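Local coordinates for protein probable glutathione reductase (Sinorhizobium meliloti, PDB 4DNA) that probably catalyses the NADPH-dependent reduction of glutathione disulfide to glutathione, as an FAD-containing homodimer of the pyridine nucleotide-disulfide oxidoreductase family, at residues R385-I390 and L408-G413; V354-E359 and K401-H406. All coordinates share one frame; numbering follows the deposited sequence.

Contact 1: R385-I390 and L408-G413; sequences RKEKTI and LGHDAG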
loop_
_atom_site.group_PDB
_atom_site.type_symbol
_atom_site.label_atom_id
_atom_site.label_comp_id
_atom_site.label_asym_id
_atom_site.label_seq_id
_atom_site.Cartn_x
_atom_site.Cartn_y
_atom_site.Cartn_z
ATOM N N ARG A 385 -2.930 -2.161 -19.694
ATOM C CA ARG A 385 -3.936 -2.989 -19.035
ATOM C C ARG A 385 -5.388 -2.557 -19.175
ATOM O O ARG A 385 -6.266 -3.419 -19.147
ATOM C CB ARG A 385 -3.603 -3.239 -17.559
ATOM C CG ARG A 385 -4.775 -3.816 -16.765
ATOM C CD ARG A 385 -4.309 -4.655 -15.593
ATOM N NE ARG A 385 -3.616 -5.838 -16.066
ATOM C CZ ARG A 385 -4.218 -6.952 -16.462
ATOM N NH1 ARG A 385 -5.539 -7.051 -16.428
ATOM N NH2 ARG A 385 -3.487 -7.972 -16.893
ATOM N N LYS A 386 -5.649 -1.259 -19.319
ATOM C CA LYS A 386 -7.028 -0.740 -19.316
ATOM C C LYS A 386 -7.621 -0.831 -17.917
ATOM O O LYS A 386 -8.592 -1.540 -17.670
ATOM C CB LYS A 386 -7.931 -1.445 -20.347
ATOM C CG LYS A 386 -8.152 -0.649 -21.614
ATOM C CD LYS A 386 -7.074 -0.882 -22.669
ATOM C CE LYS A 386 -7.459 -2.012 -23.621
ATOM N NZ LYS A 386 -6.864 -1.828 -24.974
ATOM N N GLU A 387 -7.006 -0.098 -17.004
ATOM C CA GLU A 387 -7.402 -0.078 -15.602
ATOM C C GLU A 387 -7.532 1.382 -15.203
ATOM O O GLU A 387 -6.877 2.252 -15.789
ATOM C CB GLU A 387 -6.319 -0.744 -14.751
ATOM C CG GLU A 387 -6.837 -1.623 -13.624
ATOM C CD GLU A 387 -5.726 -2.421 -12.936
ATOM O OE1 GLU A 387 -4.534 -2.265 -13.319
ATOM O OE2 GLU A 387 -6.045 -3.212 -12.010
ATOM N N LYS A 388 -8.383 1.656 -14.222
ATOM C CA LYS A 388 -8.486 3.007 -13.672
ATOM C C LYS A 388 -8.468 3.000 -12.148
ATOM O O LYS A 388 -9.132 2.194 -11.505
ATOM C CB LYS A 388 -9.703 3.751 -14.245
ATOM C CG LYS A 388 -9.352 4.590 -15.470
ATOM C CD LYS A 388 -10.368 4.428 -16.597
ATOM C CE LYS A 388 -9.873 5.091 -17.882
ATOM N NZ LYS A 388 -10.888 5.118 -18.981
ATOM N N THR A 389 -7.672 3.874 -11.565
ATOM C CA THR A 389 -7.719 4.015 -10.127
ATOM C C THR A 389 -8.673 5.150 -9.774
ATOM O O THR A 389 -8.547 6.261 -10.296
ATOM C CB THR A 389 -6.312 4.210 -9.515
ATOM O OG1 THR A 389 -5.529 3.042 -9.771
ATOM C CG2 THR A 389 -6.389 4.428 -8.011
ATOM N N ILE A 390 -9.651 4.849 -8.918
ATOM C CA ILE A 390 -10.490 5.887 -8.348
ATOM C C ILE A 390 -10.096 6.106 -6.897
ATOM O O ILE A 390 -9.973 5.150 -6.135
ATOM C CB ILE A 390 -11.987 5.596 -8.534
ATOM C CG1 ILE A 390 -12.343 5.645 -10.020
ATOM C CG2 ILE A 390 -12.828 6.647 -7.834
ATOM C CD1 ILE A 390 -13.471 4.716 -10.416
ATOM N N LEU A 408 -10.423 2.649 -5.028
ATOM C CA LEU A 408 -10.561 1.487 -5.885
ATOM C C LEU A 408 -9.258 1.331 -6.659
ATOM O O LEU A 408 -8.868 2.223 -7.414
ATOM C CB LEU A 408 -11.736 1.670 -6.834
ATOM C CG LEU A 408 -12.000 0.527 -7.811
ATOM C CD1 LEU A 408 -12.337 -0.749 -7.059
ATOM C CD2 LEU A 408 -13.129 0.903 -8.760
ATOM N N GLY A 409 -8.564 0.221 -6.458
ATOM C CA GLY A 409 -7.278 0.039 -7.096
ATOM C C GLY A 409 -6.285 -0.680 -6.216
ATOM O O GLY A 409 -6.611 -1.105 -5.100
ATOM N N HIS A 410 -5.064 -0.804 -6.729
ATOM C CA HIS A 410 -4.028 -1.609 -6.105
ATOM C C HIS A 410 -3.692 -1.157 -4.735
ATOM O O HIS A 410 -3.306 -0.010 -4.541
ATOM C CB HIS A 410 -2.781 -1.640 -6.973
ATOM C CG HIS A 410 -3.007 -2.301 -8.309
ATOM N ND1 HIS A 410 -2.976 -3.644 -8.470
ATOM C CD2 HIS A 410 -3.311 -1.758 -9.560
ATOM C CE1 HIS A 410 -3.234 -3.946 -9.759
ATOM N NE2 HIS A 410 -3.433 -2.790 -10.427
ATOM N N ASP A 411 -3.850 -2.068 -3.777
ATOM C CA ASP A 411 -3.420 -1.865 -2.383
ATOM C C ASP A 411 -4.389 -1.001 -1.580
ATOM O O ASP A 411 -4.043 -0.490 -0.504
ATOM C CB ASP A 411 -1.988 -1.298 -2.312
ATOM C CG ASP A 411 -0.979 -2.172 -3.048
ATOM O OD1 ASP A 411 -0.906 -3.387 -2.718
ATOM O OD2 ASP A 411 -0.276 -1.638 -3.950
ATOM N N ALA A 412 -5.605 -0.858 -2.104
ATOM C CA ALA A 412 -6.648 -0.105 -1.427
ATOM C C ALA A 412 -6.845 -0.543 0.033
ATOM O O ALA A 412 -7.184 0.270 0.892
ATOM C CB ALA A 412 -7.945 -0.212 -2.197
ATOM N N GLY A 413 -6.608 -1.819 0.307
ATOM C CA GLY A 413 -6.690 -2.338 1.660
ATOM C C GLY A 413 -5.615 -1.841 2.612
ATOM O O GLY A 413 -5.912 -1.461 3.741
#

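Contact 2: V354-E359 and K401-H406; sequences VGITEE and KVVGAH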
loop_
_atom_site.group_PDB
_atom_site.type_symbol
_atom_site.label_atom_id
_atom_site.label_comp_id
_atom_site.label_asym_id
_atom_site.label_seq_id
_atom_site.Cartn_x
_atom_site.Cartn_y
_atom_site.Cartn_z
ATOM N N VAL A 354 -12.786 3.825 4.432
ATOM C CA VAL A 354 -12.921 4.324 5.800
ATOM C C VAL A 354 -13.968 5.406 5.753
ATOM O O VAL A 354 -14.069 6.139 4.752
ATOM C CB VAL A 354 -11.686 5.086 6.301
ATOM C CG1 VAL A 354 -11.583 4.966 7.808
ATOM C CG2 VAL A 354 -10.404 4.629 5.622
ATOM N N GLY A 355 -14.721 5.533 6.843
ATOM C CA GLY A 355 -15.682 6.608 6.974
ATOM C C GLY A 355 -16.920 6.354 6.162
ATOM O O GLY A 355 -17.205 5.216 5.820
ATOM N N ILE A 356 -17.630 7.429 5.831
ATOM C CA ILE A 356 -18.986 7.363 5.272
ATOM C C ILE A 356 -19.063 7.708 3.770
ATOM O O ILE A 356 -18.197 8.412 3.243
ATOM C CB ILE A 356 -19.927 8.285 6.080
ATOM C CG1 ILE A 356 -19.418 9.741 6.026
ATOM C CG2 ILE A 356 -20.037 7.795 7.516
ATOM C CD1 ILE A 356 -20.342 10.788 6.619
ATOM N N THR A 357 -20.095 7.215 3.091
ATOM C CA THR A 357 -20.229 7.435 1.647
ATOM C C THR A 357 -20.664 8.867 1.278
ATOM O O THR A 357 -21.214 9.595 2.101
ATOM C CB THR A 357 -21.226 6.445 0.987
ATOM O OG1 THR A 357 -22.588 6.850 1.252
ATOM C CG2 THR A 357 -20.984 5.025 1.455
ATOM N N GLU A 358 -20.439 9.252 0.026
ATOM C CA GLU A 358 -20.912 10.546 -0.457
ATOM C C GLU A 358 -22.408 10.737 -0.234
ATOM O O GLU A 358 -22.834 11.815 0.145
ATOM C CB GLU A 358 -20.602 10.736 -1.931
ATOM C CG GLU A 358 -20.864 12.149 -2.391
ATOM C CD GLU A 358 -20.809 12.283 -3.894
ATOM O OE1 GLU A 358 -20.041 11.522 -4.510
ATOM O OE2 GLU A 358 -21.527 13.150 -4.446
ATOM N N GLU A 359 -23.194 9.690 -0.456
ATOM C CA GLU A 359 -24.616 9.761 -0.172
ATOM C C GLU A 359 -24.937 10.023 1.307
ATOM O O GLU A 359 -25.875 10.753 1.615
ATOM C CB GLU A 359 -25.328 8.497 -0.651
ATOM C CG GLU A 359 -26.773 8.381 -0.176
ATOM C CD GLU A 359 -27.432 7.075 -0.594
ATOM O OE1 GLU A 359 -26.739 6.233 -1.226
ATOM O OE2 GLU A 359 -28.640 6.885 -0.287
ATOM N N LYS A 401 -13.060 18.523 8.016
ATOM C CA LYS A 401 -12.844 17.115 8.354
ATOM C C LYS A 401 -12.974 16.194 7.150
ATOM O O LYS A 401 -13.971 16.248 6.439
ATOM C CB LYS A 401 -13.858 16.636 9.408
ATOM C CG LYS A 401 -13.605 17.066 10.838
ATOM C CD LYS A 401 -12.190 16.768 11.304
ATOM C CE LYS A 401 -11.999 17.183 12.766
ATOM N NZ LYS A 401 -12.699 16.252 13.703
ATOM N N VAL A 402 -12.002 15.311 6.949
ATOM C CA VAL A 402 -12.246 14.171 6.065
ATOM C C VAL A 402 -13.171 13.171 6.776
ATOM O O VAL A 402 -12.848 12.665 7.821
ATOM C CB VAL A 402 -10.957 13.481 5.629
ATOM C CG1 VAL A 402 -11.301 12.293 4.748
ATOM C CG2 VAL A 402 -10.049 14.466 4.901
ATOM N N VAL A 403 -14.331 12.912 6.211
ATOM C CA VAL A 403 -15.333 12.083 6.867
ATOM C C VAL A 403 -15.457 10.742 6.133
ATOM O O VAL A 403 -16.156 9.828 6.589
ATOM C CB VAL A 403 -16.724 12.791 6.907
ATOM C CG1 VAL A 403 -16.671 14.102 7.691
ATOM C CG2 VAL A 403 -17.274 13.033 5.500
ATOM N N GLY A 404 -14.791 10.644 4.987
ATOM C CA GLY A 404 -14.819 9.448 4.179
ATOM C C GLY A 404 -13.691 9.490 3.177
ATOM O O GLY A 404 -13.421 10.538 2.563
ATOM N N ALA A 405 -13.017 8.347 3.049
ATOM C CA ALA A 405 -12.006 8.089 2.025
ATOM C C ALA A 405 -12.278 6.711 1.416
ATOM O O ALA A 405 -12.521 5.745 2.142
ATOM C CB ALA A 405 -10.623 8.126 2.620
ATOM N N HIS A 406 -12.255 6.651 0.081
ATOM C CA HIS A 406 -12.596 5.470 -0.707
ATOM C C HIS A 406 -11.647 5.314 -1.855
ATOM O O HIS A 406 -11.429 6.252 -2.629
ATOM C CB HIS A 406 -14.011 5.595 -1.242
ATOM C CG HIS A 406 -14.991 6.126 -0.231
ATOM N ND1 HIS A 406 -15.602 5.331 0.677
ATOM C CD2 HIS A 406 -15.440 7.420 0.010
ATOM C CE1 HIS A 406 -16.401 6.080 1.454
ATOM N NE2 HIS A 406 -16.303 7.360 1.040
#

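Contact 1: R385-I390 and L408-G413
E387 runs extended beyond CG (chi2 172°), which carries its carboxylate across to H410. The histidine has CG anti to its carbonyl carbon (chi1 -64°), and this turns the ring edge that holds NE2 toward the glutamate. H410 NE2 donates a nearly straight hydrogen bond to E387 OE1, 3.1 Å long. E387 OE2 lies at the same distance from H410 NE2. OE1 is in the plane of the ring, but the N-H arrives from above the carboxylate plane. The carboxylate and ring planes are 89° apart.

Further along the first segment the backbones join as an antiparallel hydrogen-bonded pair, I390 with L408. L408 N gives a straight bond to I390 O at 2.8 Å. The return bond, I390 N to L408 O, is 3.1 Å and more bent. L408 O also receives a CA-H...O contact from T389 CA, and T389 CG2 rests 3.4 Å from the same L408 O. The side chains of I390 and L408 lie side by side, with I390 CD1 4.2 Å from L408 CD2. Both touch M213 of helix 211-223. At G409, which has a positive phi, the strand gives way to a type II turn. The turn ends at A412, where helix 412-424 begins.

The I390-L408 pair thus ends the ladder between strands 389-396 and 402-408. At the other end of the contact, the E387 carboxylate would favour a proton on the H410 ring. R385, salt-bridged to D66 and E62, may moderate this effect.

Contact 2: V354-E359 and K401-H406
Strand 351-355 pairs antiparallel with strand 402-408: V354 and A405 form a hydrogen-bonded pair, with V354 N to A405 O and A405 N to V354 O both 3.0 Å, and G355 and G404 a non-hydrogen-bonded one, their CA atoms 4.1 Å apart. Two residues past V354, I356 N donates to V403 O in the carbonyl plane, on a lone pair, at 2.9 Å.

I356 has CG1 in the crowded position between its backbone N and carbonyl carbon (chi1 59°). This lays CG1 and CD1 obliquely across V403, with I356 CD1 4.0 Å from V403 CG2. In V403 it is CG2 that takes the crowded position, and this branch meets both CG1 and CD1 of I356. I356 CG1 also lies alongside V403 O. Further along the strand, H406 has CG anti to its carbonyl carbon (chi1 -43°). Its ring edge reaches I356 O, and NE2 makes a weak, bent hydrogen bond there, 3.1 Å from H406 NE2 to I356 O. The other ring nitrogen, ND1, is bonded to T353 OG1, so both nitrogens of this buried ring have partners.

T357 is the N-cap of helix 358-364. Its OG1 caps a backbone N just past E359, and E360 OE1 accepts from T357 N, the reciprocal pattern of a capping box. V403 and G404 form a classic beta bulge opposite V394 of strand 389-396. V354 and A405 share the sheet face that packs on L419 of helix 412-424, whereas H406 touches M213 of helix 211-223.

Both contacts belong to the antiparallel sheet of the dimerisation domain, with centres about 18 Å apart. Strand 402-408 runs through both. Contact 2 joins its earlier part to strand 351-355, and contact 1 joins its last residue to the start of strand 389-396. Those two strands are its neighbours on opposite sides in the sheet. The segments alternate along the chain: 354-359, 385-390, 401-406, 408-413. Helix 412-424 follows directly from contact 1, and its L419 lies against contact 2. Contact 1 reaches the subunit interface of the homodimer, where D411 comes close to D411 of the second subunit. Contact 2 touches no other chain of the assembly.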